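Local coordinates for tumor necrosis factor ligand superfamily member 9 (Mus musculus, PDB 6MKB), which acts as a cell-surface cytokine of the tumor necrosis factor family, binding the receptor TNFRSF9 (4-1BB) and inducing proliferation of activated T cells, at residues 78-83 with 138-143; 72-77 with 110-115; 82-87 with 100-105. All coordinates share one frame; numbering follows the deposited sequence.

Contact 1: 78-83 with 138-143; sequences KVQGWV and YLHGAQ. With NAG (2-acetamido-2-deoxy-beta-D-glucopyranose), chain F; NAG (2-acetamido-2-deoxy-beta-D-glucopyranose), chain C.
One face of the Trp-82 indole is covered by CB of Tyr-138, 3.3 Å above the ring plane and displaced toward the rim, in an antiparallel ladder of the TNF-homology jelly roll. The edge of the indole meets sugar: its NE1 donates a hydrogen bond of 2.9 Å to O7 of the chain F NAG, and CH2 lies near O6 of the chain C NAG. The Tyr-138 ring has the chain F NAG over one face, its CD1 close to O5. The two aromatic planes stand at 53°, neither stacked nor edge-to-face. The ladder joins the first part of strand 80-90 to the end of strand 129-140, with the N-linked glycan of Asn-23 lying against it. Trp-82 and Tyr-138, and likewise Gln-80 and His-140, are hydrogen-bonded pairs, each joined by two backbone bonds. Gln-80 and His-140 both carry CG in the crowded position between backbone N and carbonyl carbon, so CG of Gln-80 reaches CE1 of His-140 and the amide and imidazole planes lie 19° apart. Between these pairs, the CA of Gly-81 makes a CA-H...O contact of 3.3 Å with Tyr-138 O. On the buried side, Val-79 divides its branches: CG1 rests on CB of Leu-139 and CG2 meets CB of Ala-142 at 3.7 Å.

Contact 2: 72-77 with 110-115; sequences FTNTGH and MENKLV. With SO4 (sulfate ion), chain N.
From its CB, the Met-110 side chain runs along the backbone of the 72-77 loop: CB lies 3.4 Å from Gly-76 O, CG passes somewhat farther from the same oxygen, and a bend at chi3 (72°) folds the methyl CE back against the carbonyl carbon of His-77. SD, on the way, packs toward Leu-105 and Gln-80. Gly-76 O is thus flanked by methionine carbons, yet it also accepts a hydrogen bond from a water at 2.8 Å that donates equally to Glu-111 O, so this water bridges the two loops. CE1 of the His-77 ring stands 3.2 Å from Met-110 O. The ring's NE2 points to a sulfate, giving O4 a hydrogen bond of 2.9 Å and O2 a weak one, while the backbone N of Asn-112 donates to O1 at 2.8 Å. The anion, probably from the crystallisation liquor, thus bridges the two segments in this crystal, and its charge might favour a protonated imidazole. The amides of Asn-74 and Asn-112 lie stacked, running in opposite directions, with planes 17° apart. Asn-74 has CG anti to its backbone N (chi1 -164°), which lets OD1 accept from Gly-76 N at 2.8 Å. That bond closes an Asx turn, facing the inverse gamma turn centred on Asn-112: two irregular connections meeting at one end of the TNF-homology β-sandwich.

Contact 3: 82-87 with 100-105; sequences WVSLVL and ALTVEL. With NAG (2-acetamido-2-deoxy-beta-D-glucopyranose), chain F.
With OG1 beside the backbone N and anti to the carbonyl carbon (chi1 -50°), Thr-102 aims its hydroxyl across the ladder at Ser-84, whose chi1 of -113° swings OG to meet it. Thr-102 OG1 donates to Ser-84 OG at 2.7 Å, a polar link within a non-hydrogen-bonded pair, where the backbones offer no bond of their own. CG2 of Thr-102, anti to its backbone N, rests beside the same OG and reaches toward CB of Trp-82. Farther along this face CG2 of Val-86 touches CB of Ala-100 at 4.0 Å. The opposite face is hydrocarbon: Val-83, Leu-85, Leu-101 and Val-103 all point to it. CB of Leu-85 and CB of Leu-101 lie 4.2 Å apart. Their CG atoms then part, anti to the carbonyl carbon in Leu-85 but anti to the backbone N in Leu-101. Val-83 with Val-103, and Leu-85 with Leu-101, are the hydrogen-bonded pairs; the shortest of their four backbone bonds runs from Val-103 N to Val-83 O, at 2.7 Å. The N-to-C directions of the two segments differ by 175° in this β-hairpin, part of the TNF-homology sandwich. Strand 129-140 borders strand 80-90 on its other edge, with Arg-136 touching Ser-84 and Val-86, while the apolar face packs against Leu-66 and Leu-68 of strand 58-70 and Trp-119 of strand 115-125.

In the fold
Contacts 1 and 3 share Trp-82 and Val-83 and use both edges of strand 80-90, so that it is flanked by 129-140 and 100-105 in one sheet. Contact 3, its centre about 10 Å from the centre of the chain, has an apolar inner face and regular pairing; contact 1, its centre about 21 Å from that of the chain, is the end of a ladder, bordered by loop and glycan. Contact 2 is equally peripheral but has no strand pairing, its segments meeting instead through turns, a bridging water and, in this crystal, a sulfate. The methyl of Met-110 packs on Val-79 of contact 1, and Val-115 meets Val-103 of contact 3. Along the chain, contact 3 is nested inside the loop that contact 2 closes.

Contact 1: 78-83 with 138-143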
loop_
_atom_site.group_PDB
_atom_site.type_symbol
_atom_site.label_atom_id
_atom_site.label_comp_id
_atom_site.label_asym_id
_atom_site.label_seq_id
_atom_site.Cartn_x
_atom_site.Cartn_y
_atom_site.Cartn_z
ATOM N N LYS B 78 16.788 7.716 -19.910
ATOM C CA LYS B 78 17.920 6.875 -20.332
ATOM C C LYS B 78 18.119 5.684 -19.375
ATOM O O LYS B 78 18.295 4.553 -19.824
ATOM C CB LYS B 78 19.226 7.702 -20.414
ATOM C CG LYS B 78 19.364 8.479 -21.704
ATOM C CD LYS B 78 20.494 9.491 -21.629
ATOM C CE LYS B 78 20.608 10.246 -22.930
ATOM N NZ LYS B 78 21.887 10.992 -23.035
ATOM N N VAL B 79 18.131 5.959 -18.060
ATOM C CA VAL B 79 18.349 4.958 -17.031
ATOM C C VAL B 79 17.102 4.089 -16.857
ATOM O O VAL B 79 16.046 4.576 -16.459
ATOM C CB VAL B 79 18.803 5.596 -15.697
ATOM C CG1 VAL B 79 18.866 4.560 -14.586
ATOM C CG2 VAL B 79 20.153 6.274 -15.867
ATOM N N GLN B 80 17.241 2.798 -17.122
ATOM C CA GLN B 80 16.145 1.850 -16.996
ATOM C C GLN B 80 16.589 0.637 -16.152
ATOM O O GLN B 80 17.756 0.546 -15.741
ATOM C CB GLN B 80 15.599 1.445 -18.386
ATOM C CG GLN B 80 16.628 0.915 -19.353
ATOM C CD GLN B 80 15.973 0.577 -20.668
ATOM O OE1 GLN B 80 15.132 -0.314 -20.767
ATOM N NE2 GLN B 80 16.342 1.268 -21.726
ATOM N N GLY B 81 15.633 -0.241 -15.866
ATOM C CA GLY B 81 15.839 -1.419 -15.044
ATOM C C GLY B 81 14.741 -1.560 -14.014
ATOM O O GLY B 81 13.558 -1.486 -14.346
ATOM N N TRP B 82 15.120 -1.766 -12.744
ATOM C CA TRP B 82 14.150 -1.962 -11.665
ATOM C C TRP B 82 14.720 -1.631 -10.296
ATOM O O TRP B 82 15.923 -1.706 -10.081
ATOM C CB TRP B 82 13.615 -3.414 -11.671
ATOM C CG TRP B 82 14.688 -4.459 -11.624
ATOM C CD1 TRP B 82 15.252 -5.106 -12.688
ATOM C CD2 TRP B 82 15.320 -4.992 -10.448
ATOM N NE1 TRP B 82 16.197 -6.008 -12.249
ATOM C CE2 TRP B 82 16.261 -5.958 -10.877
ATOM C CE3 TRP B 82 15.189 -4.740 -9.070
ATOM C CZ2 TRP B 82 17.086 -6.653 -9.981
ATOM C CZ3 TRP B 82 15.986 -5.450 -8.183
ATOM C CH2 TRP B 82 16.931 -6.384 -8.639
ATOM N N VAL B 83 13.839 -1.255 -9.373
ATOM C CA VAL B 83 14.180 -0.962 -7.977
ATOM C C VAL B 83 13.189 -1.730 -7.106
ATOM O O VAL B 83 11.983 -1.710 -7.363
ATOM C CB VAL B 83 14.231 0.546 -7.633
ATOM C CG1 VAL B 83 14.741 0.759 -6.203
ATOM C CG2 VAL B 83 15.101 1.308 -8.628
ATOM N N TYR B 138 18.828 -2.835 -10.139
ATOM C CA TYR B 138 19.595 -3.069 -11.342
ATOM C C TYR B 138 19.274 -1.911 -12.280
ATOM O O TYR B 138 18.155 -1.831 -12.784
ATOM C CB TYR B 138 19.314 -4.435 -11.987
ATOM C CG TYR B 138 19.987 -4.589 -13.340
ATOM C CD1 TYR B 138 21.364 -4.414 -13.484
ATOM C CD2 TYR B 138 19.242 -4.871 -14.483
ATOM C CE1 TYR B 138 21.981 -4.513 -14.728
ATOM C CE2 TYR B 138 19.856 -5.009 -15.729
ATOM C CZ TYR B 138 21.230 -4.838 -15.846
ATOM O OH TYR B 138 21.854 -4.972 -17.067
ATOM N N LEU B 139 20.220 -0.969 -12.431
ATOM C CA LEU B 139 20.036 0.216 -13.263
ATOM C C LEU B 139 21.116 0.292 -14.315
ATOM O O LEU B 139 22.286 0.034 -14.016
ATOM C CB LEU B 139 20.000 1.511 -12.410
ATOM C CG LEU B 139 18.851 1.616 -11.383
ATOM C CD1 LEU B 139 19.128 2.696 -10.340
ATOM C CD2 LEU B 139 17.487 1.779 -12.062
ATOM N N HIS B 140 20.717 0.621 -15.558
ATOM C CA HIS B 140 21.617 0.731 -16.721
ATOM C C HIS B 140 21.048 1.713 -17.769
ATOM O O HIS B 140 19.859 2.032 -17.712
ATOM C CB HIS B 140 21.826 -0.666 -17.340
ATOM C CG HIS B 140 20.564 -1.276 -17.869
ATOM N ND1 HIS B 140 20.230 -1.195 -19.211
ATOM C CD2 HIS B 140 19.569 -1.909 -17.210
ATOM C CE1 HIS B 140 19.069 -1.814 -19.328
ATOM N NE2 HIS B 140 18.628 -2.251 -18.151
ATOM N N GLY B 141 21.885 2.141 -18.720
ATOM C CA GLY B 141 21.479 3.067 -19.776
ATOM C C GLY B 141 22.279 4.351 -19.828
ATOM O O GLY B 141 22.291 5.029 -20.857
ATOM N N ALA B 142 22.943 4.697 -18.712
ATOM C CA ALA B 142 23.800 5.873 -18.558
ATOM C C ALA B 142 24.923 5.596 -17.552
ATOM O O ALA B 142 24.784 4.711 -16.699
ATOM C CB ALA B 142 22.977 7.074 -18.100
ATOM N N GLN B 143 26.049 6.340 -17.680
ATOM C CA GLN B 143 27.184 6.267 -16.759
ATOM C C GLN B 143 26.729 6.781 -15.407
ATOM O O GLN B 143 26.092 7.831 -15.332
ATOM C CB GLN B 143 28.395 7.081 -17.227
ATOM C CG GLN B 143 29.187 6.459 -18.367
ATOM C CD GLN B 143 30.647 6.787 -18.213
ATOM O OE1 GLN B 143 31.449 5.951 -17.786
ATOM N NE2 GLN B 143 31.024 8.023 -18.520
HETATM C C1 NAG F . 21.990 -7.960 -12.042
HETATM C C2 NAG F . 20.916 -8.320 -13.072
HETATM C C3 NAG F . 21.527 -8.943 -14.336
HETATM C C4 NAG F . 22.678 -8.107 -14.904
HETATM C C5 NAG F . 23.705 -7.788 -13.806
HETATM C C6 NAG F . 24.761 -6.790 -14.280
HETATM C C7 NAG F . 18.611 -8.943 -12.455
HETATM C C8 NAG F . 17.792 -9.942 -11.689
HETATM N N2 NAG F . 19.921 -9.187 -12.462
HETATM O O3 NAG F . 20.523 -9.096 -15.344
HETATM O O4 NAG F . 23.282 -8.816 -15.999
HETATM O O5 NAG F . 23.064 -7.227 -12.654
HETATM O O6 NAG F . 25.464 -6.274 -13.151
HETATM O O7 NAG F . 18.088 -7.998 -13.032
HETATM C C1 NAG C . 21.987 -5.729 -7.189
HETATM C C2 NAG C . 23.114 -5.409 -8.170
HETATM C C3 NAG C . 22.632 -5.689 -9.594
HETATM C C4 NAG C . 21.998 -7.074 -9.761
HETATM C C5 NAG C . 20.969 -7.339 -8.667
HETATM C C6 NAG C . 20.447 -8.771 -8.684
HETATM C C7 NAG C . 24.542 -3.412 -7.801
HETATM C C8 NAG C . 24.415 -1.991 -7.357
HETATM N N2 NAG C . 23.384 -3.993 -8.087
HETATM O O3 NAG C . 23.718 -5.505 -10.517
HETATM O O4 NAG C . 21.366 -7.166 -11.041
HETATM O O5 NAG C . 21.530 -7.077 -7.371
HETATM O O6 NAG C . 19.229 -8.771 -7.935
HETATM O O7 NAG C . 25.633 -3.940 -7.898
#

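Contact 2: 72-77 with 110-115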
loop_
_atom_site.group_PDB
_atom_site.type_symbol
_atom_site.label_atom_id
_atom_site.label_comp_id
_atom_site.label_asym_id
_atom_site.label_seq_id
_atom_site.Cartn_x
_atom_site.Cartn_y
_atom_site.Cartn_z
ATOM N N PHE B 72 19.674 15.365 -9.301
ATOM C CA PHE B 72 20.107 16.362 -10.282
ATOM C C PHE B 72 20.550 15.710 -11.603
ATOM O O PHE B 72 20.206 16.232 -12.671
ATOM C CB PHE B 72 21.259 17.216 -9.711
ATOM C CG PHE B 72 21.701 18.324 -10.634
ATOM C CD1 PHE B 72 21.033 19.549 -10.652
ATOM C CD2 PHE B 72 22.771 18.144 -11.503
ATOM C CE1 PHE B 72 21.424 20.566 -11.523
ATOM C CE2 PHE B 72 23.132 19.144 -12.397
ATOM C CZ PHE B 72 22.459 20.351 -12.395
ATOM N N THR B 73 21.323 14.596 -11.539
ATOM C CA THR B 73 21.874 13.909 -12.718
ATOM C C THR B 73 20.819 13.124 -13.504
ATOM O O THR B 73 21.124 12.652 -14.614
ATOM C CB THR B 73 23.016 12.969 -12.303
ATOM O OG1 THR B 73 22.546 12.059 -11.304
ATOM C CG2 THR B 73 24.252 13.719 -11.816
ATOM N N ASN B 74 19.599 12.949 -12.929
ATOM C CA ASN B 74 18.521 12.197 -13.569
ATOM C C ASN B 74 17.870 13.007 -14.698
ATOM O O ASN B 74 17.277 14.045 -14.427
ATOM C CB ASN B 74 17.464 11.791 -12.536
ATOM C CG ASN B 74 16.512 10.702 -12.998
ATOM O OD1 ASN B 74 16.177 10.559 -14.178
ATOM N ND2 ASN B 74 16.048 9.898 -12.069
ATOM N N THR B 75 17.931 12.517 -15.945
ATOM C CA THR B 75 17.300 13.217 -17.077
ATOM C C THR B 75 15.964 12.510 -17.504
ATOM O O THR B 75 15.316 12.911 -18.467
ATOM C CB THR B 75 18.288 13.436 -18.226
ATOM O OG1 THR B 75 19.193 12.339 -18.312
ATOM C CG2 THR B 75 19.086 14.669 -18.026
ATOM N N GLY B 76 15.574 11.501 -16.739
ATOM C CA GLY B 76 14.311 10.792 -16.849
ATOM C C GLY B 76 14.101 9.703 -17.875
ATOM O O GLY B 76 13.191 8.882 -17.683
ATOM N N HIS B 77 14.879 9.693 -18.992
ATOM C CA HIS B 77 14.540 8.761 -20.073
ATOM C C HIS B 77 15.683 7.887 -20.638
ATOM O O HIS B 77 15.503 7.296 -21.695
ATOM C CB HIS B 77 13.909 9.566 -21.200
ATOM C CG HIS B 77 12.770 10.424 -20.725
ATOM N ND1 HIS B 77 11.511 9.894 -20.484
ATOM C CD2 HIS B 77 12.738 11.750 -20.458
ATOM C CE1 HIS B 77 10.760 10.910 -20.090
ATOM N NE2 HIS B 77 11.449 12.047 -20.074
ATOM N N MET B 110 8.783 5.781 -18.244
ATOM C CA MET B 110 9.827 6.449 -17.455
ATOM C C MET B 110 9.658 7.964 -17.455
ATOM O O MET B 110 9.380 8.519 -18.511
ATOM C CB MET B 110 11.197 6.112 -18.041
ATOM C CG MET B 110 11.912 5.010 -17.311
ATOM S SD MET B 110 13.203 4.331 -18.384
ATOM C CE MET B 110 14.328 5.612 -18.358
ATOM N N GLU B 111 9.852 8.633 -16.283
ATOM C CA GLU B 111 9.777 10.100 -16.093
ATOM C C GLU B 111 10.821 10.599 -15.091
ATOM O O GLU B 111 11.339 9.830 -14.294
ATOM C CB GLU B 111 8.386 10.538 -15.602
ATOM C CG GLU B 111 7.241 10.294 -16.572
ATOM C CD GLU B 111 5.880 10.759 -16.097
ATOM O OE1 GLU B 111 5.522 10.480 -14.929
ATOM O OE2 GLU B 111 5.160 11.389 -16.904
ATOM N N ASN B 112 11.129 11.891 -15.129
ATOM C CA ASN B 112 12.055 12.567 -14.201
ATOM C C ASN B 112 11.209 13.067 -13.032
ATOM O O ASN B 112 11.065 14.265 -12.828
ATOM C CB ASN B 112 12.743 13.724 -14.938
ATOM C CG ASN B 112 13.932 14.350 -14.248
ATOM O OD1 ASN B 112 14.689 15.091 -14.885
ATOM N ND2 ASN B 112 14.126 14.108 -12.946
ATOM N N LYS B 113 10.587 12.157 -12.321
ATOM C CA LYS B 113 9.601 12.499 -11.323
ATOM C C LYS B 113 9.675 11.500 -10.158
ATOM O O LYS B 113 10.232 10.417 -10.319
ATOM C CB LYS B 113 8.222 12.461 -12.040
ATOM C CG LYS B 113 7.078 13.188 -11.356
ATOM C CD LYS B 113 5.721 12.550 -11.689
ATOM C CE LYS B 113 5.060 13.116 -12.925
ATOM N NZ LYS B 113 3.949 12.243 -13.407
ATOM N N LEU B 114 9.171 11.891 -8.973
ATOM C CA LEU B 114 9.133 11.055 -7.771
ATOM C C LEU B 114 8.287 9.831 -8.042
ATOM O O LEU B 114 7.233 9.927 -8.679
ATOM C CB LEU B 114 8.574 11.853 -6.544
ATOM C CG LEU B 114 8.153 11.047 -5.267
ATOM C CD1 LEU B 114 9.364 10.597 -4.430
ATOM C CD2 LEU B 114 7.131 11.835 -4.422
ATOM N N VAL B 115 8.772 8.677 -7.597
ATOM C CA VAL B 115 8.050 7.419 -7.745
ATOM C C VAL B 115 7.585 7.038 -6.341
ATOM O O VAL B 115 8.410 6.883 -5.446
ATOM C CB VAL B 115 8.898 6.306 -8.437
ATOM C CG1 VAL B 115 8.162 4.981 -8.411
ATOM C CG2 VAL B 115 9.270 6.674 -9.874
HETATM S S SO4 N . 10.266 14.392 -17.930
HETATM O O1 SO4 N . 9.776 13.791 -16.667
HETATM O O2 SO4 N . 11.697 14.070 -18.144
HETATM O O3 SO4 N . 10.109 15.867 -17.882
HETATM O O4 SO4 N . 9.465 13.835 -19.048
HETATM O O HOH W 1 13.117 7.790 -15.143
#

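Contact 3: 82-87 with 100-105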
loop_
_atom_site.group_PDB
_atom_site.type_symbol
_atom_site.label_atom_id
_atom_site.label_comp_id
_atom_site.label_asym_id
_atom_site.label_seq_id
_atom_site.Cartn_x
_atom_site.Cartn_y
_atom_site.Cartn_z
ATOM N N TRP B 82 15.120 -1.766 -12.744
ATOM C CA TRP B 82 14.150 -1.962 -11.665
ATOM C C TRP B 82 14.720 -1.631 -10.296
ATOM O O TRP B 82 15.923 -1.706 -10.081
ATOM C CB TRP B 82 13.615 -3.414 -11.671
ATOM C CG TRP B 82 14.688 -4.459 -11.624
ATOM C CD1 TRP B 82 15.252 -5.106 -12.688
ATOM C CD2 TRP B 82 15.320 -4.992 -10.448
ATOM N NE1 TRP B 82 16.197 -6.008 -12.249
ATOM C CE2 TRP B 82 16.261 -5.958 -10.877
ATOM C CE3 TRP B 82 15.189 -4.740 -9.070
ATOM C CZ2 TRP B 82 17.086 -6.653 -9.981
ATOM C CZ3 TRP B 82 15.986 -5.450 -8.183
ATOM C CH2 TRP B 82 16.931 -6.384 -8.639
ATOM N N VAL B 83 13.839 -1.255 -9.373
ATOM C CA VAL B 83 14.180 -0.962 -7.977
ATOM C C VAL B 83 13.189 -1.730 -7.106
ATOM O O VAL B 83 11.983 -1.710 -7.363
ATOM C CB VAL B 83 14.231 0.546 -7.633
ATOM C CG1 VAL B 83 14.741 0.759 -6.203
ATOM C CG2 VAL B 83 15.101 1.308 -8.628
ATOM N N SER B 84 13.704 -2.405 -6.082
ATOM C CA SER B 84 12.951 -3.244 -5.175
ATOM C C SER B 84 13.196 -2.946 -3.708
ATOM O O SER B 84 14.316 -2.613 -3.320
ATOM C CB SER B 84 13.355 -4.688 -5.415
ATOM O OG SER B 84 12.295 -5.441 -5.961
ATOM N N LEU B 85 12.144 -3.130 -2.884
ATOM C CA LEU B 85 12.154 -3.162 -1.415
ATOM C C LEU B 85 11.807 -4.592 -1.077
ATOM O O LEU B 85 10.710 -5.045 -1.422
ATOM C CB LEU B 85 11.181 -2.173 -0.762
ATOM C CG LEU B 85 11.500 -0.671 -0.780
ATOM C CD1 LEU B 85 10.558 0.047 0.145
ATOM C CD2 LEU B 85 12.958 -0.368 -0.387
ATOM N N VAL B 86 12.775 -5.347 -0.546
ATOM C CA VAL B 86 12.594 -6.769 -0.263
ATOM C C VAL B 86 12.436 -6.981 1.233
ATOM O O VAL B 86 13.345 -6.655 1.986
ATOM C CB VAL B 86 13.770 -7.617 -0.848
ATOM C CG1 VAL B 86 13.566 -9.104 -0.582
ATOM C CG2 VAL B 86 13.969 -7.366 -2.349
ATOM N N LEU B 87 11.280 -7.529 1.663
ATOM C CA LEU B 87 11.014 -7.825 3.074
ATOM C C LEU B 87 11.762 -9.081 3.447
ATOM O O LEU B 87 11.496 -10.113 2.870
ATOM C CB LEU B 87 9.501 -7.978 3.365
ATOM C CG LEU B 87 9.113 -8.231 4.858
ATOM C CD1 LEU B 87 9.418 -7.037 5.743
ATOM C CD2 LEU B 87 7.668 -8.604 4.987
ATOM N N ALA B 100 8.230 -8.764 -1.922
ATOM C CA ALA B 100 8.907 -7.538 -2.360
ATOM C C ALA B 100 8.013 -6.562 -3.109
ATOM O O ALA B 100 7.065 -6.949 -3.786
ATOM C CB ALA B 100 10.094 -7.897 -3.256
ATOM N N LEU B 101 8.402 -5.282 -3.043
ATOM C CA LEU B 101 7.782 -4.162 -3.726
ATOM C C LEU B 101 8.748 -3.792 -4.826
ATOM O O LEU B 101 9.847 -3.333 -4.520
ATOM C CB LEU B 101 7.532 -3.005 -2.720
ATOM C CG LEU B 101 7.116 -1.605 -3.261
ATOM C CD1 LEU B 101 5.941 -1.688 -4.231
ATOM C CD2 LEU B 101 6.713 -0.690 -2.133
ATOM N N THR B 102 8.385 -4.049 -6.094
ATOM C CA THR B 102 9.261 -3.759 -7.227
ATOM C C THR B 102 8.660 -2.657 -8.112
ATOM O O THR B 102 7.451 -2.601 -8.330
ATOM C CB THR B 102 9.552 -5.039 -8.014
ATOM O OG1 THR B 102 9.976 -6.042 -7.100
ATOM C CG2 THR B 102 10.637 -4.867 -9.075
ATOM N N VAL B 103 9.528 -1.755 -8.575
ATOM C CA VAL B 103 9.242 -0.660 -9.509
ATOM C C VAL B 103 10.079 -0.915 -10.765
ATOM O O VAL B 103 11.301 -0.977 -10.700
ATOM C CB VAL B 103 9.513 0.727 -8.909
ATOM C CG1 VAL B 103 9.282 1.832 -9.937
ATOM C CG2 VAL B 103 8.676 0.952 -7.657
ATOM N N GLU B 104 9.415 -1.100 -11.888
ATOM C CA GLU B 104 10.083 -1.347 -13.167
ATOM C C GLU B 104 10.230 -0.029 -13.896
ATOM O O GLU B 104 9.265 0.742 -13.993
ATOM C CB GLU B 104 9.308 -2.379 -13.996
ATOM C CG GLU B 104 9.856 -3.787 -13.836
ATOM C CD GLU B 104 8.918 -4.943 -14.079
ATOM O OE1 GLU B 104 8.188 -4.923 -15.096
ATOM O OE2 GLU B 104 8.926 -5.885 -13.255
ATOM N N LEU B 105 11.446 0.269 -14.363
ATOM C CA LEU B 105 11.699 1.504 -15.101
ATOM C C LEU B 105 11.922 1.165 -16.574
ATOM O O LEU B 105 12.887 0.492 -16.878
ATOM C CB LEU B 105 12.891 2.269 -14.496
ATOM C CG LEU B 105 12.759 2.774 -13.054
ATOM C CD1 LEU B 105 14.111 3.210 -12.484
ATOM C CD2 LEU B 105 11.795 3.937 -12.966
HETATM C C1 NAG F . 21.990 -7.960 -12.042
HETATM C C2 NAG F . 20.916 -8.320 -13.072
HETATM C C3 NAG F . 21.527 -8.943 -14.336
HETATM C C4 NAG F . 22.678 -8.107 -14.904
HETATM C C5 NAG F . 23.705 -7.788 -13.806
HETATM C C6 NAG F . 24.761 -6.790 -14.280
HETATM C C7 NAG F . 18.611 -8.943 -12.455
HETATM C C8 NAG F . 17.792 -9.942 -11.689
HETATM N N2 NAG F . 19.921 -9.187 -12.462
HETATM O O3 NAG F . 20.523 -9.096 -15.344
HETATM O O4 NAG F . 23.282 -8.816 -15.999
HETATM O O5 NAG F . 23.064 -7.227 -12.654
HETATM O O6 NAG F . 25.464 -6.274 -13.151
HETATM O O7 NAG F . 18.088 -7.998 -13.032
#